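PDB 3TR3: BolA from Coxiella burnetii, which is of unknown function but belongs to the BolA/IbaG family and is probably a stress-induced protein of this pathogen. Local coordinates for residues L48-N56 / L69-E78. Numbering follows the deposited sequence.
Sequences LTRHRLVYN and LSLKTYTPDE
One guanidinium group, that of R50, ties helix 48-56 both to strand 69-74, near its C-terminal end, and to the first turn of the helix that follows it. It grips E78 end-on in a salt bridge, NH1 to OE1 and NH2 to OE2 at 2.9 Å each; the NH1 bond is nearly straight and meets OE1 on its syn side, while NH2 approaches OE2 from above the carboxylate plane. NH1 also donates to T73 O (3.0 Å), a more bent bond that lies in the guanidinium plane but comes from above the carbonyl plane. The R50 chain, extended from CG to NE, crosses T73; R50 CB lies 3.4 Å from T73 OG1, and R50 NE is bound to Q45 O, which helps fix the rotation of the group. E78 OE1 also accepts from T75 N, and T75 OG1 from E78 N (3.0 Å): this capping box opens the C-terminal helix and probably helps hold the carboxylate in place for R50. Back toward the start of the strand, L71 CB sits over the centre of one face of the H51 ring, 4.1 Å from its centroid, a CH-pi contact, whereas T73 OG1 lies at the ring edge. V54 CG1 and L71 CD1 meet tip to tip at 3.7 Å, and Y55 CE1 presses on the same L71 methyl. At the far end, Y55 OH donates to L69 O, nearly along the C=O axis (3.1 Å). The helix lies across one face of the three-stranded sheet, as in the alpha+beta fold of BolA proteins, which resembles the KH domain; the N-to-C directions of helix 48-56 and strand 69-74 differ by 113°. Strand 69-74 pairs with strand 32-38, F42 packs beside R50 and T73, and M62 of helix 59-65 touches Y55 and L69.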
loop_
_atom_site.group_PDB
_atom_site.type_symbol
_atom_site.label_atom_id
_atom_site.label_comp_id
_atom_site.label_asym_id
_atom_site.label_seq_id
_atom_site.Cartn_x
_atom_site.Cartn_y
_atom_site.Cartn_z
ATOM N N LEU B 48 -14.321 -16.393 0.098
ATOM C CA LEU B 48 -13.437 -17.546 0.169
ATOM C C LEU B 48 -12.633 -17.741 -1.119
ATOM O O LEU B 48 -11.427 -17.950 -1.080
ATOM C CB LEU B 48 -14.243 -18.810 0.464
ATOM C CG LEU B 48 -13.369 -20.064 0.417
ATOM C CD1 LEU B 48 -12.289 -20.013 1.531
ATOM C CD2 LEU B 48 -14.204 -21.305 0.514
ATOM N N THR B 49 -13.303 -17.660 -2.260
ATOM C CA THR B 49 -12.622 -17.723 -3.545
ATOM C C THR B 49 -11.628 -16.585 -3.745
ATOM O O THR B 49 -10.532 -16.804 -4.262
ATOM C CB THR B 49 -13.626 -17.667 -4.694
ATOM O OG1 THR B 49 -14.439 -18.834 -4.628
ATOM C CG2 THR B 49 -12.911 -17.599 -6.032
ATOM N N ARG B 50 -12.030 -15.368 -3.376
ATOM C CA ARG B 50 -11.171 -14.201 -3.577
ATOM C C ARG B 50 -9.864 -14.449 -2.830
ATOM O O ARG B 50 -8.776 -14.309 -3.390
ATOM C CB ARG B 50 -11.832 -12.927 -3.077
ATOM C CG ARG B 50 -12.972 -12.404 -3.919
ATOM C CD ARG B 50 -13.766 -11.358 -3.143
ATOM N NE ARG B 50 -14.870 -10.870 -3.943
ATOM C CZ ARG B 50 -15.313 -9.614 -3.973
ATOM N NH1 ARG B 50 -14.701 -8.683 -3.233
ATOM N NH2 ARG B 50 -16.361 -9.287 -4.763
ATOM N N HIS B 51 -9.994 -14.905 -1.588
ATOM C CA HIS B 51 -8.832 -15.202 -0.742
ATOM C C HIS B 51 -7.981 -16.320 -1.316
ATOM O O HIS B 51 -6.766 -16.232 -1.294
ATOM C CB HIS B 51 -9.248 -15.530 0.704
ATOM C CG HIS B 51 -9.820 -14.366 1.459
ATOM N ND1 HIS B 51 -9.902 -14.342 2.837
ATOM C CD2 HIS B 51 -10.347 -13.187 1.032
ATOM C CE1 HIS B 51 -10.452 -13.205 3.221
ATOM N NE2 HIS B 51 -10.752 -12.497 2.146
ATOM N N ARG B 52 -8.613 -17.367 -1.846
ATOM C CA ARG B 52 -7.844 -18.472 -2.403
ATOM C C ARG B 52 -7.036 -18.092 -3.640
ATOM O O ARG B 52 -5.895 -18.554 -3.813
ATOM C CB ARG B 52 -8.736 -19.676 -2.671
ATOM C CG ARG B 52 -9.100 -20.349 -1.395
ATOM C CD ARG B 52 -10.185 -21.343 -1.604
ATOM N NE ARG B 52 -10.325 -22.179 -0.418
ATOM C CZ ARG B 52 -11.155 -23.218 -0.325
ATOM N NH1 ARG B 52 -11.934 -23.551 -1.358
ATOM N NH2 ARG B 52 -11.205 -23.919 0.806
ATOM N N LEU B 53 -7.614 -17.252 -4.496
ATOM C CA LEU B 53 -6.866 -16.776 -5.658
ATOM C C LEU B 53 -5.553 -16.087 -5.215
ATOM O O LEU B 53 -4.504 -16.265 -5.851
ATOM C CB LEU B 53 -7.708 -15.829 -6.500
ATOM C CG LEU B 53 -8.619 -16.509 -7.521
ATOM C CD1 LEU B 53 -9.471 -15.480 -8.304
ATOM C CD2 LEU B 53 -7.793 -17.417 -8.466
ATOM N N VAL B 54 -5.633 -15.318 -4.118
ATOM C CA VAL B 54 -4.504 -14.575 -3.615
ATOM C C VAL B 54 -3.447 -15.526 -3.018
ATOM O O VAL B 54 -2.258 -15.426 -3.355
ATOM C CB VAL B 54 -4.931 -13.473 -2.597
ATOM C CG1 VAL B 54 -3.702 -12.890 -1.928
ATOM C CG2 VAL B 54 -5.763 -12.365 -3.284
ATOM N N TYR B 55 -3.884 -16.471 -2.180
ATOM C CA TYR B 55 -2.969 -17.461 -1.621
ATOM C C TYR B 55 -2.325 -18.279 -2.730
ATOM O O TYR B 55 -1.172 -18.681 -2.625
ATOM C CB TYR B 55 -3.688 -18.413 -0.678
ATOM C CG TYR B 55 -4.284 -17.763 0.539
ATOM C CD1 TYR B 55 -3.618 -16.722 1.176
ATOM C CD2 TYR B 55 -5.507 -18.197 1.073
ATOM C CE1 TYR B 55 -4.151 -16.107 2.296
ATOM C CE2 TYR B 55 -6.054 -17.580 2.211
ATOM C CZ TYR B 55 -5.362 -16.531 2.820
ATOM O OH TYR B 55 -5.842 -15.889 3.966
ATOM N N ASN B 56 -3.094 -18.565 -3.782
ATOM C CA ASN B 56 -2.576 -19.345 -4.893
ATOM C C ASN B 56 -1.553 -18.556 -5.727
ATOM O O ASN B 56 -0.529 -19.098 -6.138
ATOM C CB ASN B 56 -3.745 -19.865 -5.749
ATOM C CG ASN B 56 -3.288 -20.734 -6.901
ATOM O OD1 ASN B 56 -3.026 -20.220 -7.996
ATOM N ND2 ASN B 56 -3.192 -22.054 -6.671
ATOM N N LEU B 69 -1.252 -14.681 7.039
ATOM C CA LEU B 69 -1.628 -13.595 6.165
ATOM C C LEU B 69 -3.128 -13.408 6.178
ATOM O O LEU B 69 -3.831 -14.252 5.744
ATOM C CB LEU B 69 -1.145 -13.865 4.754
ATOM C CG LEU B 69 -1.638 -12.861 3.717
ATOM C CD1 LEU B 69 -1.273 -11.404 4.129
ATOM C CD2 LEU B 69 -1.072 -13.207 2.361
ATOM N N SER B 70 -3.597 -12.282 6.688
ATOM C CA SER B 70 -5.004 -11.946 6.804
ATOM C C SER B 70 -5.341 -11.032 5.621
ATOM O O SER B 70 -4.520 -10.199 5.251
ATOM C CB SER B 70 -5.180 -11.248 8.161
ATOM O OG SER B 70 -6.360 -10.487 8.248
ATOM N N LEU B 71 -6.509 -11.187 4.989
ATOM C CA LEU B 71 -6.800 -10.431 3.737
ATOM C C LEU B 71 -8.110 -9.680 3.762
ATOM O O LEU B 71 -9.084 -10.164 4.318
ATOM C CB LEU B 71 -6.823 -11.327 2.468
ATOM C CG LEU B 71 -5.627 -12.189 2.078
ATOM C CD1 LEU B 71 -6.009 -13.303 0.997
ATOM C CD2 LEU B 71 -4.447 -11.319 1.595
ATOM N N LYS B 72 -8.110 -8.492 3.165
ATOM C CA LYS B 72 -9.343 -7.877 2.680
ATOM C C LYS B 72 -9.243 -7.729 1.168
ATOM O O LYS B 72 -8.286 -7.143 0.665
ATOM C CB LYS B 72 -9.644 -6.535 3.315
ATOM C CG LYS B 72 -9.908 -6.590 4.794
ATOM C CD LYS B 72 -9.909 -5.164 5.405
ATOM C CE LYS B 72 -10.215 -5.211 6.897
ATOM N NZ LYS B 72 -10.106 -3.870 7.515
ATOM N N THR B 73 -10.242 -8.275 0.462
ATOM C CA THR B 73 -10.241 -8.354 -1.003
ATOM C C THR B 73 -11.394 -7.570 -1.601
ATOM O O THR B 73 -12.540 -7.831 -1.287
ATOM C CB THR B 73 -10.318 -9.832 -1.475
ATOM O OG1 THR B 73 -11.346 -10.527 -0.753
ATOM C CG2 THR B 73 -8.956 -10.537 -1.247
ATOM N N TYR B 74 -11.094 -6.594 -2.451
ATOM C CA TYR B 74 -12.131 -5.748 -3.018
ATOM C C TYR B 74 -12.018 -5.717 -4.528
ATOM O O TYR B 74 -10.936 -5.856 -5.086
ATOM C CB TYR B 74 -12.035 -4.289 -2.511
ATOM C CG TYR B 74 -12.163 -4.115 -1.005
ATOM C CD1 TYR B 74 -13.405 -4.090 -0.381
ATOM C CD2 TYR B 74 -11.029 -3.963 -0.208
ATOM C CE1 TYR B 74 -13.520 -3.952 0.990
ATOM C CE2 TYR B 74 -11.130 -3.811 1.156
ATOM C CZ TYR B 74 -12.368 -3.808 1.762
ATOM O OH TYR B 74 -12.439 -3.644 3.139
ATOM N N THR B 75 -13.146 -5.519 -5.193
ATOM C CA THR B 75 -13.067 -5.059 -6.556
ATOM C C THR B 75 -12.776 -3.572 -6.497
ATOM O O THR B 75 -13.112 -2.901 -5.525
ATOM C CB THR B 75 -14.390 -5.261 -7.342
ATOM O OG1 THR B 75 -15.455 -4.516 -6.730
ATOM C CG2 THR B 75 -14.745 -6.743 -7.452
ATOM N N PRO B 76 -12.172 -3.049 -7.557
ATOM C CA PRO B 76 -12.003 -1.603 -7.676
ATOM C C PRO B 76 -13.290 -0.839 -7.397
ATOM O O PRO B 76 -13.228 0.170 -6.687
ATOM C CB PRO B 76 -11.546 -1.419 -9.121
ATOM C CG PRO B 76 -10.894 -2.737 -9.501
ATOM C CD PRO B 76 -11.536 -3.803 -8.660
ATOM N N ASP B 77 -14.432 -1.305 -7.899
ATOM C CA ASP B 77 -15.713 -0.644 -7.609
ATOM C C ASP B 77 -16.162 -0.716 -6.139
ATOM O O ASP B 77 -16.664 0.256 -5.628
ATOM C CB ASP B 77 -16.847 -1.173 -8.499
ATOM C CG ASP B 77 -16.688 -0.785 -9.951
ATOM O OD1 ASP B 77 -15.905 0.142 -10.262
ATOM O OD2 ASP B 77 -17.369 -1.425 -10.784
ATOM N N GLU B 78 -16.023 -1.861 -5.478
ATOM C CA GLU B 78 -16.389 -1.924 -4.079
ATOM C C GLU B 78 -15.542 -0.894 -3.336
ATOM O O GLU B 78 -16.022 -0.270 -2.379
ATOM C CB GLU B 78 -16.191 -3.319 -3.466
ATOM C CG GLU B 78 -17.130 -4.397 -3.995
ATOM C CD GLU B 78 -16.721 -5.813 -3.588
ATOM O OE1 GLU B 78 -15.595 -5.958 -3.072
ATOM O OE2 GLU B 78 -17.523 -6.770 -3.785
#